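Local coordinates for protein beta sliding clamp (Bartonella birtlesii LL-WM9, PDB 6PTR) that probably encircles DNA as a ring-shaped head-to-tail homodimer, tethering DNA polymerases and other proteins to it and conferring processivity, at residues 22-27 / 223-228; 218-223 / 245-250; 188-193 / 261-266. All coordinates share one frame; numbering follows the deposited sequence.

How the interactions relate
One chain of this ring illustrates how three related domains are joined into an arc. Interactions 1 and 2 are neighbours, with centres about 6 Å apart, and share Glu223. The first joins the N-terminal and central domains by charge, the second packs a central-domain helix on its sheet, and Leu220 CD1 lies 3.6 Å from Arg24 NE where the two meet. Interaction 3 joins the central and C-terminal domains on the other side of the chain's centre, its centre about 32 Å from that of interaction 1 and about 27 Å from that of interaction 2. Of the three, interaction 3 is the one that meets the bound griselimycin peptide, through residues of both its segments.

Interaction 1 (22-27 / 223-228); sequences LGRVHR and EEIDGD
Arg24 of helix 15-26 and Arg27, which follows in the chain, converge on the carboxylate of Glu223 in a salt-bridge network that ties the N-terminal domain to the central domain of the DNA sliding ring. The shorter arm is a hydrogen-bonded salt bridge from Arg24 NH2 to Glu223 OE1, 3.2 Å and nearly straight at 165°. The oxygen is met on its syn side, somewhat out of the carboxylate plane, while it lies almost in the guanidinium plane, the flat groups only 30° apart. Arg27 NH2 makes a long ion pair of 4.0 Å with Glu223 OE2; here too the oxygen sits at the guanidinium edge, but the planes are close to perpendicular. One carboxylate thus serves two arginines. Extended chains carry Arg24 and Glu223 to this meeting, while Ile225 CD1 adds an apolar neighbour 4.3 Å from Arg24 NH2. Further out, Leu220 of helix 211-221 also packs on Arg24, whose NE is buried with no hydrogen-bond partner. Gly23 O lies over one face of the Arg27 guanidinium, offset toward its rim, and Arg27 packs on Lys219. His26 ND1 donates a bent bond of 3.2 Å to Leu22 O, which also accepts Val25 N and His26 N.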
# COMPACT_ATOMS: atom_id res chain seq x y z
N LEU C 22 12.58 19.22 3.29
CA LEU C 22 13.14 17.90 3.56
C LEU C 22 12.51 16.84 2.67
O LEU C 22 13.19 15.92 2.22
CB LEU C 22 12.95 17.54 5.04
CG LEU C 22 13.68 16.33 5.59
CD1 LEU C 22 15.19 16.42 5.35
CD2 LEU C 22 13.38 16.19 7.08
N GLY C 23 11.20 16.95 2.43
CA GLY C 23 10.55 15.98 1.57
C GLY C 23 11.12 15.98 0.17
O GLY C 23 11.17 14.93 -0.48
N ARG C 24 11.58 17.14 -0.29
CA ARG C 24 12.13 17.23 -1.63
C ARG C 24 13.51 16.60 -1.75
O ARG C 24 13.90 16.19 -2.84
CB ARG C 24 12.18 18.69 -2.08
CG ARG C 24 10.78 19.25 -2.44
CD ARG C 24 10.80 20.75 -2.74
NE ARG C 24 9.54 21.26 -3.27
CZ ARG C 24 9.33 22.53 -3.59
NH1 ARG C 24 10.29 23.43 -3.43
NH2 ARG C 24 8.15 22.91 -4.08
N VAL C 25 14.27 16.50 -0.65
CA VAL C 25 15.66 16.05 -0.79
C VAL C 25 15.84 14.62 -0.31
O VAL C 25 16.63 13.86 -0.88
CB VAL C 25 16.64 16.99 -0.06
CG1 VAL C 25 16.42 18.42 -0.51
CG2 VAL C 25 16.48 16.87 1.42
N HIS C 26 15.07 14.22 0.70
CA HIS C 26 15.37 12.97 1.40
C HIS C 26 15.17 11.75 0.51
O HIS C 26 15.85 10.74 0.71
CB HIS C 26 14.52 12.86 2.68
CG HIS C 26 13.16 12.26 2.47
ND1 HIS C 26 12.10 12.97 1.93
CD2 HIS C 26 12.67 11.03 2.77
CE1 HIS C 26 11.04 12.19 1.88
NE2 HIS C 26 11.35 11.01 2.38
N ARG C 27 14.26 11.80 -0.47
CA ARG C 27 13.98 10.60 -1.25
C ARG C 27 15.13 10.20 -2.17
O ARG C 27 15.08 9.11 -2.76
CB ARG C 27 12.69 10.77 -2.06
CG ARG C 27 12.18 12.20 -2.27
CD ARG C 27 10.81 12.19 -2.99
NE ARG C 27 10.56 13.41 -3.76
CZ ARG C 27 9.60 14.29 -3.50
NH1 ARG C 27 8.77 14.10 -2.47
NH2 ARG C 27 9.45 15.37 -4.26
N GLU C 223 4.22 18.51 -8.78
CA GLU C 223 3.59 19.51 -7.93
C GLU C 223 3.15 20.76 -8.71
O GLU C 223 2.63 21.70 -8.09
CB GLU C 223 4.54 19.91 -6.81
CG GLU C 223 5.14 18.74 -6.06
CD GLU C 223 6.13 19.21 -4.99
OE1 GLU C 223 6.22 20.43 -4.74
OE2 GLU C 223 6.83 18.35 -4.40
N GLU C 224 3.35 20.78 -10.03
CA GLU C 224 3.00 21.90 -10.89
C GLU C 224 3.81 23.14 -10.53
O GLU C 224 3.29 24.07 -9.90
CB GLU C 224 1.49 22.19 -10.82
N ILE C 225 5.08 23.16 -10.93
CA ILE C 225 6.02 24.23 -10.60
C ILE C 225 5.85 25.39 -11.58
O ILE C 225 5.74 25.20 -12.79
CB ILE C 225 7.46 23.69 -10.63
CG1 ILE C 225 7.57 22.46 -9.72
CG2 ILE C 225 8.45 24.77 -10.22
CD1 ILE C 225 7.10 22.71 -8.29
N ASP C 226 5.86 26.61 -11.05
CA ASP C 226 5.79 27.80 -11.89
C ASP C 226 7.17 28.18 -12.42
O ASP C 226 8.20 27.94 -11.79
CB ASP C 226 5.21 28.97 -11.10
CG ASP C 226 5.26 30.29 -11.89
OD1 ASP C 226 4.61 30.36 -12.95
OD2 ASP C 226 5.96 31.22 -11.44
N GLY C 227 7.18 28.82 -13.59
CA GLY C 227 8.39 29.46 -14.07
C GLY C 227 9.26 28.48 -14.83
O GLY C 227 8.84 27.39 -15.23
N ASP C 228 10.50 28.88 -15.01
CA ASP C 228 11.39 28.17 -15.92
C ASP C 228 12.34 27.27 -15.15
O ASP C 228 12.60 27.45 -13.96
CB ASP C 228 12.19 29.16 -16.77
CG ASP C 228 11.32 29.95 -17.72
OD1 ASP C 228 10.30 29.42 -18.21
OD2 ASP C 228 11.65 31.12 -17.98

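Interaction 2 (218-223 / 245-250); sequences QKLLSE and VVFTSK
Leu220 of helix 211-221 turns its CD2 methyl to Val245 and Phe247 on strand 245-250, a helix-on-sheet packing in the hydrophobic core of the central domain. The tight part is concentrated on that one methyl. It lies 3.6 Å from Phe247 CE2, meeting the ring at its edge and near its plane, not over a face. Val245 arrives tip to tip, its CG1 methyl 4.0 Å from the same Leu220 CD2. With CG anti to the backbone N (chi1 175°), Leu220 directs its branch point at the strand, where alternate residues 245 and 247 point back at the helix. Leu242 of the adjoining strand 237-242 also touches Leu220, and Leu217, earlier in the helix, packs on Phe247, which extends the apolar layer. The solvent side is looser: Lys219 is exposed, and its end leads away from the strand to a salt bridge with Glu216, while Ser222 is exposed as well. No hydrogen bond spans the helix and the strand; Leu220 CB adds a looser approach, 4.1 Å from Phe247 CZ.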
# COMPACT_ATOMS: atom_id res chain seq x y z
N GLN C 218 10.59 14.24 -12.00
CA GLN C 218 9.16 14.10 -12.23
C GLN C 218 8.38 14.25 -10.94
O GLN C 218 7.29 14.85 -10.94
CB GLN C 218 8.87 12.75 -12.88
CG GLN C 218 9.14 12.79 -14.36
CD GLN C 218 7.99 13.43 -15.12
OE1 GLN C 218 7.79 14.64 -15.07
NE2 GLN C 218 7.20 12.60 -15.81
N LYS C 219 8.90 13.75 -9.82
CA LYS C 219 8.18 13.92 -8.56
C LYS C 219 8.07 15.40 -8.18
O LYS C 219 7.03 15.85 -7.68
CB LYS C 219 8.87 13.15 -7.43
CG LYS C 219 8.75 11.64 -7.54
CD LYS C 219 9.68 10.97 -6.54
CE LYS C 219 9.66 9.45 -6.66
NZ LYS C 219 10.64 8.84 -5.70
N LEU C 220 9.13 16.17 -8.41
CA LEU C 220 9.04 17.60 -8.15
C LEU C 220 8.09 18.28 -9.12
O LEU C 220 7.23 19.07 -8.72
CB LEU C 220 10.43 18.24 -8.22
CG LEU C 220 10.39 19.76 -8.07
CD1 LEU C 220 9.89 20.18 -6.67
CD2 LEU C 220 11.75 20.37 -8.36
N LEU C 221 8.22 17.96 -10.41
CA LEU C 221 7.37 18.59 -11.43
C LEU C 221 5.90 18.25 -11.24
O LEU C 221 5.04 19.05 -11.62
CB LEU C 221 7.85 18.18 -12.82
CG LEU C 221 9.20 18.81 -13.19
CD1 LEU C 221 9.73 18.24 -14.49
CD2 LEU C 221 9.04 20.31 -13.31
N SER C 222 5.58 17.08 -10.67
CA SER C 222 4.19 16.71 -10.43
C SER C 222 3.47 17.71 -9.53
O SER C 222 2.24 17.75 -9.52
CB SER C 222 4.11 15.31 -9.80
OG SER C 222 4.68 15.32 -8.50
N GLU C 223 4.22 18.51 -8.78
CA GLU C 223 3.59 19.51 -7.93
C GLU C 223 3.15 20.76 -8.71
O GLU C 223 2.63 21.70 -8.09
CB GLU C 223 4.54 19.91 -6.81
CG GLU C 223 5.14 18.74 -6.06
CD GLU C 223 6.13 19.21 -4.99
OE1 GLU C 223 6.22 20.43 -4.74
OE2 GLU C 223 6.83 18.35 -4.40
N VAL C 245 15.28 24.60 -5.87
CA VAL C 245 15.78 23.24 -5.94
C VAL C 245 16.78 23.14 -7.08
O VAL C 245 16.58 23.73 -8.15
CB VAL C 245 14.62 22.23 -6.15
CG1 VAL C 245 15.14 20.80 -6.27
CG2 VAL C 245 13.62 22.37 -5.02
N VAL C 246 17.87 22.42 -6.84
CA VAL C 246 18.83 22.11 -7.90
C VAL C 246 19.07 20.61 -7.91
O VAL C 246 19.42 20.04 -6.87
CB VAL C 246 20.16 22.87 -7.72
CG1 VAL C 246 21.13 22.48 -8.84
CG2 VAL C 246 19.96 24.39 -7.68
N PHE C 247 18.88 19.97 -9.08
CA PHE C 247 19.21 18.56 -9.34
C PHE C 247 20.46 18.49 -10.19
O PHE C 247 20.48 19.06 -11.29
CB PHE C 247 18.13 17.84 -10.14
CG PHE C 247 16.84 17.61 -9.43
CD1 PHE C 247 16.65 16.48 -8.66
CD2 PHE C 247 15.79 18.50 -9.58
CE1 PHE C 247 15.45 16.25 -8.01
CE2 PHE C 247 14.57 18.28 -8.94
CZ PHE C 247 14.41 17.15 -8.15
N THR C 248 21.48 17.75 -9.75
CA THR C 248 22.66 17.53 -10.60
C THR C 248 22.89 16.03 -10.72
O THR C 248 22.97 15.34 -9.70
CB THR C 248 23.91 18.21 -10.05
OG1 THR C 248 23.63 19.59 -9.77
CG2 THR C 248 25.05 18.13 -11.10
N SER C 249 23.00 15.55 -11.95
CA SER C 249 23.07 14.11 -12.20
C SER C 249 24.23 13.80 -13.13
O SER C 249 24.50 14.56 -14.07
CB SER C 249 21.78 13.58 -12.83
OG SER C 249 21.89 12.17 -13.04
N LYS C 250 24.92 12.70 -12.86
CA LYS C 250 25.77 12.13 -13.90
C LYS C 250 24.90 11.77 -15.09
O LYS C 250 23.69 11.58 -14.97
CB LYS C 250 26.51 10.90 -13.38
CG LYS C 250 27.61 11.27 -12.40
CD LYS C 250 28.28 10.06 -11.79
CE LYS C 250 29.19 10.50 -10.66
NZ LYS C 250 29.78 9.36 -9.92

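Interaction 3 (188-193 / 261-266); sequences HRLAQV and RVIPLG
Val262 and Ile263, in the loop between strand 245-250 and strand 269-274, pack against Leu190 and Gln192 on strand 189-196 of the central domain, at the hydrophobic pocket between the central and C-terminal domains that in bacterial sliding rings receives partner proteins and here holds griselimycin. Along the loop, Arg261 comes first: it packs on a modified side chain of the bound peptide, while its NE is held in a salt bridge by Asp258. Val262 follows and is shared between protein and ligand. Its CG2 methyl, set between the backbone N and the carbonyl carbon, meets Leu190 CD1 at 3.9 Å, and Val262 and Leu190 each also pack on an apolar side chain of the peptide. The two residues therefore form a continuous piece of pocket wall built from two domains. With chi2 of Leu190 at an unusual 144°, CD1 faces Val262, and Leu190 CD2 approaches Ile263 CD1 at 4.3 Å. Ile263 then reaches on to Gln192, the side chains crossing at about a right angle. Gln192 is stretched out from the strand with CG anti to the backbone N (chi1 177°), which brings its amide to the isoleucine tip. Tyr259 touches both Leu190 and Gln192, and backbone hydrogen bonds, Leu190 with Val375 and Gln192 with Leu373, hold the strand in a sheet running across the domain boundary. The tightest approach is polar to apolar, a short van der Waals contact and no hydrogen bond, with Gln192 OE1 3.1 Å from Ile263 CD1.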
# COMPACT_ATOMS: atom_id res chain seq x y z
N HIS C 188 10.82 -2.71 -26.45
CA HIS C 188 9.49 -3.18 -26.83
C HIS C 188 8.57 -2.01 -27.10
O HIS C 188 7.84 -2.01 -28.09
CB HIS C 188 8.91 -4.07 -25.73
CG HIS C 188 9.70 -5.32 -25.54
ND1 HIS C 188 10.61 -5.48 -24.51
CD2 HIS C 188 9.78 -6.45 -26.29
CE1 HIS C 188 11.18 -6.67 -24.61
NE2 HIS C 188 10.69 -7.28 -25.68
N ARG C 189 8.58 -1.03 -26.19
CA ARG C 189 7.89 0.24 -26.31
C ARG C 189 8.92 1.31 -26.66
O ARG C 189 10.06 1.25 -26.19
CB ARG C 189 7.19 0.62 -24.99
CG ARG C 189 6.30 -0.46 -24.37
CD ARG C 189 5.92 -0.12 -22.93
NE ARG C 189 7.03 -0.36 -22.00
CZ ARG C 189 6.96 -0.16 -20.69
NH1 ARG C 189 5.84 0.27 -20.14
NH2 ARG C 189 8.02 -0.39 -19.93
N LEU C 190 8.52 2.29 -27.45
CA LEU C 190 9.37 3.46 -27.64
C LEU C 190 8.50 4.70 -27.62
O LEU C 190 7.39 4.68 -28.16
CB LEU C 190 10.16 3.42 -28.96
CG LEU C 190 11.02 4.66 -29.25
CD1 LEU C 190 12.33 4.25 -29.95
CD2 LEU C 190 10.29 5.67 -30.09
N ALA C 191 9.01 5.77 -27.00
CA ALA C 191 8.30 7.03 -26.97
C ALA C 191 9.22 8.11 -27.52
O ALA C 191 10.41 8.13 -27.20
CB ALA C 191 7.85 7.41 -25.53
N GLN C 192 8.67 8.99 -28.36
CA GLN C 192 9.41 10.09 -28.96
C GLN C 192 8.58 11.35 -28.84
O GLN C 192 7.43 11.38 -29.29
CB GLN C 192 9.72 9.82 -30.44
CG GLN C 192 10.41 10.99 -31.11
CD GLN C 192 10.67 10.75 -32.60
OE1 GLN C 192 11.64 10.11 -32.96
NE2 GLN C 192 9.79 11.26 -33.44
N VAL C 193 9.16 12.41 -28.27
CA VAL C 193 8.49 13.71 -28.21
C VAL C 193 9.45 14.79 -28.68
O VAL C 193 10.64 14.78 -28.32
CB VAL C 193 7.96 14.01 -26.79
CG1 VAL C 193 9.08 13.98 -25.72
CG2 VAL C 193 7.18 15.34 -26.79
N ARG C 261 15.75 4.12 -36.75
CA ARG C 261 15.55 2.96 -37.60
C ARG C 261 14.29 2.19 -37.25
O ARG C 261 13.80 1.43 -38.09
CB ARG C 261 16.75 2.03 -37.50
CG ARG C 261 18.03 2.62 -38.01
CD ARG C 261 19.00 1.51 -38.31
NE ARG C 261 20.37 2.01 -38.39
CZ ARG C 261 21.35 1.31 -38.94
NH1 ARG C 261 21.07 0.12 -39.45
NH2 ARG C 261 22.58 1.80 -38.99
N VAL C 262 13.75 2.34 -36.03
CA VAL C 262 12.61 1.51 -35.64
C VAL C 262 11.27 2.21 -35.79
O VAL C 262 10.23 1.57 -35.60
CB VAL C 262 12.72 0.97 -34.19
CG1 VAL C 262 14.10 0.40 -33.96
CG2 VAL C 262 12.38 2.04 -33.15
N ILE C 263 11.25 3.48 -36.16
CA ILE C 263 9.98 4.20 -36.21
C ILE C 263 9.37 3.97 -37.58
O ILE C 263 9.92 4.41 -38.59
CB ILE C 263 10.19 5.70 -35.89
CG1 ILE C 263 10.76 5.84 -34.47
CG2 ILE C 263 8.89 6.46 -36.04
CD1 ILE C 263 10.99 7.25 -34.03
N PRO C 264 8.27 3.23 -37.67
CA PRO C 264 7.76 2.84 -38.98
C PRO C 264 6.96 3.99 -39.57
O PRO C 264 5.84 4.28 -39.13
CB PRO C 264 6.87 1.62 -38.66
CG PRO C 264 6.39 1.85 -37.29
CD PRO C 264 7.44 2.71 -36.56
N LEU C 265 7.54 4.67 -40.53
CA LEU C 265 6.80 5.75 -41.17
C LEU C 265 6.04 5.28 -42.40
O LEU C 265 5.22 6.03 -42.93
CB LEU C 265 7.73 6.91 -41.51
CG LEU C 265 8.35 7.57 -40.28
CD1 LEU C 265 9.21 8.77 -40.67
CD2 LEU C 265 7.29 7.97 -39.23
N GLY C 266 6.26 4.05 -42.84
CA GLY C 266 5.58 3.52 -44.00
C GLY C 266 4.40 2.61 -43.75
O GLY C 266 3.81 2.12 -44.72